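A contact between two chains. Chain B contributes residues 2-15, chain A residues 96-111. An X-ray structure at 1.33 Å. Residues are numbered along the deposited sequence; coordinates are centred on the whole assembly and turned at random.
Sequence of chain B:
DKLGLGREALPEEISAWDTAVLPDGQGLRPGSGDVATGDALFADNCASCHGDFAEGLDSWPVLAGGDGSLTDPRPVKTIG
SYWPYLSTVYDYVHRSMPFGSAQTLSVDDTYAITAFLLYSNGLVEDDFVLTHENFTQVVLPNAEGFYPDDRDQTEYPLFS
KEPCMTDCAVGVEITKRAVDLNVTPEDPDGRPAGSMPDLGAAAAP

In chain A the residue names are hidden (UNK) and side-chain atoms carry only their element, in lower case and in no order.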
# COMPACT_ATOMS: atom_id res chain seq x y z
N LYS B 2 16.67 -24.00 18.77
CA LYS B 2 16.11 -22.81 19.47
C LYS B 2 17.06 -21.62 19.36
O LYS B 2 18.28 -21.77 19.37
CB LYS B 2 15.84 -23.11 20.95
CG LYS B 2 14.78 -24.19 21.18
CD LYS B 2 14.39 -24.29 22.64
CE LYS B 2 13.29 -25.34 22.85
NZ LYS B 2 13.06 -25.73 24.28
N LEU B 3 16.48 -20.44 19.26
CA LEU B 3 17.23 -19.19 19.17
C LEU B 3 17.60 -18.60 20.51
O LEU B 3 18.51 -17.77 20.58
CB LEU B 3 16.41 -18.17 18.40
CG LEU B 3 16.16 -18.57 16.95
CD1 LEU B 3 15.32 -17.50 16.29
CD2 LEU B 3 17.46 -18.80 16.17
N GLY B 4 16.89 -18.98 21.56
CA GLY B 4 17.17 -18.46 22.89
C GLY B 4 16.58 -17.09 23.11
O GLY B 4 17.15 -16.26 23.82
N LEU B 5 15.40 -16.86 22.52
CA LEU B 5 14.66 -15.61 22.68
C LEU B 5 13.47 -15.82 23.61
O LEU B 5 12.90 -16.92 23.68
CB LEU B 5 14.19 -15.11 21.31
CG LEU B 5 15.29 -14.67 20.32
CD1 LEU B 5 14.73 -14.46 18.89
CD2 LEU B 5 15.97 -13.41 20.82
N GLY B 6 13.12 -14.77 24.33
CA GLY B 6 12.04 -14.83 25.31
C GLY B 6 12.56 -15.29 26.66
O GLY B 6 13.75 -15.62 26.83
N ARG B 7 11.67 -15.29 27.63
CA ARG B 7 11.99 -15.81 28.96
C ARG B 7 10.81 -16.60 29.51
O ARG B 7 9.69 -16.48 29.01
CB ARG B 7 12.48 -14.70 29.88
CG ARG B 7 11.54 -13.54 30.03
CD ARG B 7 10.60 -13.73 31.18
NE ARG B 7 9.66 -12.63 31.33
CZ ARG B 7 8.56 -12.69 32.06
NH1 ARG B 7 8.24 -13.81 32.70
NH2 ARG B 7 7.75 -11.63 32.13
N GLU B 8 11.08 -17.42 30.52
CA GLU B 8 10.06 -18.29 31.08
C GLU B 8 8.95 -17.48 31.75
O GLU B 8 9.19 -16.58 32.56
CB GLU B 8 10.64 -19.29 32.09
CG GLU B 8 9.62 -20.36 32.48
CD GLU B 8 10.24 -21.61 33.07
OE1 GLU B 8 11.49 -21.71 33.15
OE2 GLU B 8 9.45 -22.51 33.45
N ALA B 9 7.72 -17.82 31.39
CA ALA B 9 6.55 -17.24 32.01
C ALA B 9 6.44 -17.76 33.44
O ALA B 9 6.66 -18.94 33.69
CB ALA B 9 5.31 -17.59 31.21
N LEU B 10 6.11 -16.87 34.38
CA LEU B 10 5.91 -17.22 35.79
C LEU B 10 4.48 -17.63 36.07
O LEU B 10 3.56 -17.21 35.40
CB LEU B 10 6.28 -16.03 36.68
CG LEU B 10 7.73 -15.56 36.63
CD1 LEU B 10 7.93 -14.36 37.54
CD2 LEU B 10 8.67 -16.69 37.01
N PRO B 11 4.28 -18.46 37.11
CA PRO B 11 2.91 -18.92 37.38
C PRO B 11 1.88 -17.81 37.57
O PRO B 11 0.75 -17.94 37.08
CB PRO B 11 3.07 -19.70 38.68
CG PRO B 11 4.49 -20.12 38.72
CD PRO B 11 5.27 -19.08 38.01
N GLU B 12 2.27 -16.73 38.26
CA GLU B 12 1.38 -15.58 38.48
C GLU B 12 0.98 -14.98 37.16
O GLU B 12 -0.12 -14.48 37.02
CB GLU B 12 2.07 -14.48 39.30
CG GLU B 12 2.35 -14.84 40.74
CD GLU B 12 3.69 -15.52 40.98
OE1 GLU B 12 4.37 -15.98 40.01
OE2 GLU B 12 4.05 -15.63 42.17
N GLU B 13 1.90 -14.97 36.20
CA GLU B 13 1.64 -14.40 34.89
C GLU B 13 0.69 -15.27 34.08
O GLU B 13 -0.28 -14.78 33.50
CB GLU B 13 2.95 -14.19 34.16
CG GLU B 13 3.80 -13.11 34.78
CD GLU B 13 5.21 -13.04 34.24
OE1 GLU B 13 5.72 -14.04 33.70
OE2 GLU B 13 5.85 -11.98 34.41
N ILE B 14 0.95 -16.57 34.06
CA ILE B 14 0.07 -17.51 33.38
C ILE B 14 -1.33 -17.44 33.98
O ILE B 14 -2.33 -17.42 33.24
CB ILE B 14 0.62 -18.95 33.42
CG1 ILE B 14 1.97 -19.01 32.69
CG2 ILE B 14 -0.38 -19.94 32.85
CD1 ILE B 14 2.82 -20.24 33.01
N SER B 15 -1.42 -17.44 35.31
CA SER B 15 -2.72 -17.36 35.98
C SER B 15 -3.48 -16.08 35.61
O SER B 15 -4.71 -16.08 35.50
CB SER B 15 -2.52 -17.42 37.50
OG SER B 15 -3.76 -17.33 38.18
N UNK A 96 6.75 -27.28 26.44
CA UNK A 96 7.83 -27.65 27.36
C UNK A 96 8.24 -26.52 28.27
O UNK A 96 8.53 -26.73 29.44
c UNK A 96 8.53 -30.67 26.61
o UNK A 96 8.11 -31.69 26.02
c UNK A 96 9.05 -28.18 26.61
c UNK A 96 8.79 -29.42 25.77
o UNK A 96 8.74 -30.65 27.85
N UNK A 97 8.22 -25.29 27.76
CA UNK A 97 8.54 -24.11 28.56
C UNK A 97 7.61 -22.97 28.13
O UNK A 97 7.70 -22.53 26.99
c UNK A 97 10.43 -22.56 29.31
c UNK A 97 12.85 -23.07 29.76
n UNK A 97 14.23 -22.53 29.62
c UNK A 97 11.86 -22.13 29.09
c UNK A 97 10.00 -23.68 28.37
N UNK A 98 6.74 -22.50 29.03
CA UNK A 98 5.90 -21.36 28.68
C UNK A 98 6.77 -20.12 28.64
O UNK A 98 7.68 -19.96 29.48
c UNK A 98 5.66 -21.84 30.99
c UNK A 98 6.54 -22.89 30.44
c UNK A 98 4.90 -21.29 29.81
N UNK A 99 6.49 -19.22 27.71
CA UNK A 99 7.35 -18.06 27.43
C UNK A 99 6.60 -16.74 27.43
O UNK A 99 5.40 -16.70 27.14
c UNK A 99 8.06 -18.21 26.08
c UNK A 99 9.53 -19.56 24.55
c UNK A 99 10.20 -19.31 26.97
c UNK A 99 9.04 -19.39 25.97
N UNK A 100 7.32 -15.68 27.75
CA UNK A 100 6.87 -14.31 27.54
C UNK A 100 7.90 -13.65 26.62
O UNK A 100 9.12 -13.73 26.86
c UNK A 100 5.72 -14.10 29.74
c UNK A 100 6.78 -13.50 28.83
c UNK A 100 6.49 -12.00 28.52
N UNK A 101 7.39 -13.01 25.56
CA UNK A 101 8.19 -12.23 24.62
C UNK A 101 7.82 -10.75 24.68
O UNK A 101 6.65 -10.39 24.86
c UNK A 101 8.26 -14.10 22.88
c UNK A 101 8.89 -16.74 22.33
c UNK A 101 7.27 -15.05 22.81
c UNK A 101 7.59 -16.36 22.54
c UNK A 101 9.89 -15.81 22.41
c UNK A 101 9.57 -14.49 22.66
c UNK A 101 7.93 -12.66 23.16
N UNK A 102 8.82 -9.91 24.56
CA UNK A 102 8.63 -8.50 24.32
C UNK A 102 8.60 -8.24 22.82
O UNK A 102 8.97 -9.10 22.02
o UNK A 102 10.97 -8.06 24.27
c UNK A 102 9.76 -7.68 24.91
c UNK A 102 9.91 -7.95 26.40
N UNK A 103 8.18 -7.05 22.41
CA UNK A 103 8.23 -6.73 21.00
C UNK A 103 9.67 -6.74 20.46
O UNK A 103 9.94 -7.20 19.36
c UNK A 103 5.92 -5.80 17.30
c UNK A 103 7.24 -5.25 19.22
c UNK A 103 7.87 -4.44 17.05
c UNK A 103 6.15 -5.89 18.64
c UNK A 103 8.10 -4.55 18.41
c UNK A 103 7.50 -5.42 20.69
c UNK A 103 6.79 -5.08 16.50
N UNK A 104 10.61 -6.24 21.26
CA UNK A 104 12.02 -6.27 20.90
C UNK A 104 12.47 -7.69 20.55
O UNK A 104 13.19 -7.89 19.56
o UNK A 104 15.55 -4.03 22.88
o UNK A 104 15.19 -5.88 24.03
c UNK A 104 12.84 -5.69 22.04
c UNK A 104 15.07 -5.18 23.01
c UNK A 104 14.31 -5.77 21.84
N UNK A 105 12.02 -8.68 21.34
CA UNK A 105 12.35 -10.07 21.07
C UNK A 105 11.80 -10.51 19.70
O UNK A 105 12.46 -11.22 18.94
o UNK A 105 11.48 -11.19 24.45
c UNK A 105 12.26 -10.87 23.52
o UNK A 105 13.44 -10.50 23.70
c UNK A 105 11.73 -11.04 22.11
N UNK A 106 10.55 -10.15 19.44
CA UNK A 106 9.90 -10.61 18.24
C UNK A 106 10.55 -10.11 16.95
O UNK A 106 10.52 -10.79 15.93
c UNK A 106 7.63 -10.95 19.38
c UNK A 106 7.54 -12.46 19.18
c UNK A 106 6.24 -10.38 19.48
c UNK A 106 8.43 -10.21 18.29
N UNK A 107 11.18 -8.93 17.02
CA UNK A 107 11.91 -8.38 15.87
C UNK A 107 13.22 -9.12 15.59
O UNK A 107 13.93 -8.78 14.66
c UNK A 107 12.22 -6.90 16.07
c UNK A 107 11.01 -5.95 16.06
c UNK A 107 11.50 -4.59 16.49
c UNK A 107 10.36 -5.87 14.67
N UNK A 108 13.55 -10.14 16.38
CA UNK A 108 14.80 -10.88 16.23
C UNK A 108 14.64 -12.26 15.64
O UNK A 108 15.64 -12.93 15.38
c UNK A 108 15.51 -10.95 17.58
n UNK A 108 19.66 -10.96 20.44
c UNK A 108 18.45 -10.46 20.60
c UNK A 108 15.79 -9.61 18.17
n UNK A 108 17.69 -10.27 19.52
c UNK A 108 16.35 -9.70 19.55
n UNK A 108 18.00 -10.16 21.80
N UNK A 109 13.39 -12.70 15.44
CA UNK A 109 13.13 -13.99 14.79
C UNK A 109 13.17 -13.90 13.26
O UNK A 109 12.88 -12.86 12.68
c UNK A 109 11.96 -16.44 16.75
c UNK A 109 11.63 -15.10 16.53
c UNK A 109 11.12 -14.90 18.89
c UNK A 109 11.22 -14.34 17.62
c UNK A 109 11.44 -16.22 19.07
c UNK A 109 11.84 -17.00 18.01
c UNK A 109 11.74 -14.50 15.15
N UNK A 110 13.48 -15.03 12.60
CA UNK A 110 13.46 -15.04 11.14
C UNK A 110 12.09 -14.62 10.60
O UNK A 110 11.06 -15.08 11.09
c UNK A 110 14.67 -16.92 11.95
c UNK A 110 13.80 -16.49 10.81
c UNK A 110 14.03 -16.28 13.16
N UNK A 111 12.10 -13.79 9.57
CA UNK A 111 10.88 -13.21 9.02
C UNK A 111 10.41 -13.86 7.74
O UNK A 111 11.20 -14.40 6.99
n UNK A 111 13.12 -7.27 12.31
n UNK A 111 12.12 -8.87 11.04
c UNK A 111 11.07 -11.72 8.77
n UNK A 111 12.80 -6.89 10.07
c UNK A 111 11.67 -9.49 9.81
c UNK A 111 12.69 -7.68 11.14
c UNK A 111 11.39 -10.96 10.04
O HOH W 1 14.88 -12.56 24.64

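Position 96 has three side-chain carbons, the third carrying two oxygens. It makes no contact with chain B. This is a carboxylate on a two-carbon stem, E96(A).

Position 97 has four carbons in a row ending in nitrogen. A chain carbon lies by the carboxylate of E8(B). This is K97(A); its CG is 3.9 Å from E8(B) CD.

At position 98 three carbons close a ring onto the backbone nitrogen. The ring meets A9(B) and I14(B). This is P98(A). P98(A) CG is 3.8 Å from I14(B) CD1, and P98(A) CB is 4.0 Å from A9(B) CB. P98(A) O accepts a hydrogen bond from A9(B) N at 2.9 Å.

Position 99 has four carbons, forked at the second. Its CA is 3.2 Å from R7(B) O, a CA-H...O contact. This is L99(A).

Position 100 has one carbon carrying two more. They meet the R7(B) guanidinium and A9(B). This is V100(A). Its CB sits over one guanidinium face, 3.8 Å from R7(B) CZ. Its CG2 is 3.8 Å from A9(B) CB.

Position 101 is one carbon and a six-carbon ring, close to G6(B). This is F101(A); its CD1 lies 3.6 Å from G6(B) CA. A CB on G6(B) would clash with F101(A) CE1, and the backbone angles there also call for glycine.

Position 102 has a carbon carrying one oxygen and one carbon. It does not touch chain B. This is T102(A). Its OG1 caps the following helix, accepting from the backbone N of position 105 at 3.2 Å.

Position 103 is another six-carbon ring on one carbon. Position 104 repeats the three-carbon carboxylate. Both are out of reach: F103(A) and E104(A).

Position 105 has two carbons, the second carrying two oxygens. A water links it to G6(B). This is D105(A). Water 1 donates to D105(A) OD1 at 2.7 Å and accepts from G6(B) N at 2.8 Å.

Positions 106 and 107 each show four carbons forked at the second. Both point away: L106(A) and L107(A).

Position 108 has three carbons, a nitrogen, then a carbon with two nitrogens. L5(B) CD2 lies over this planar end. This is R108(A); its NE is 3.8 Å from L5(B) CD2.

Position 109 is a six-carbon ring on one carbon. L5(B) CD1 sits over its face. This is F109(A); its CE2 is 3.6 Å from L5(B) CD1.

At position 110 three side-chain carbons close a ring onto the backbone nitrogen. The ring touches L3(B). This is P110(A); its CD is 3.6 Å from L3(B) CD1.

Position 111 matches 108 in composition. It is out of reach: R111(A).

The contact joins two short strands in antiparallel register. R7(B) N donates to V100(A) O at 3.1 Å, and V100(A) N donates to R7(B) O at 2.8 Å. The salt bridge from R7(B) NH1 to E13(B) OE1, 2.7 Å, holds the guanidinium against V100(A). Beyond the strands, L5(B) packs between R108(A) and F109(A).

Chain A, residues 96-111: EKPLVFTFEDLLRFPR
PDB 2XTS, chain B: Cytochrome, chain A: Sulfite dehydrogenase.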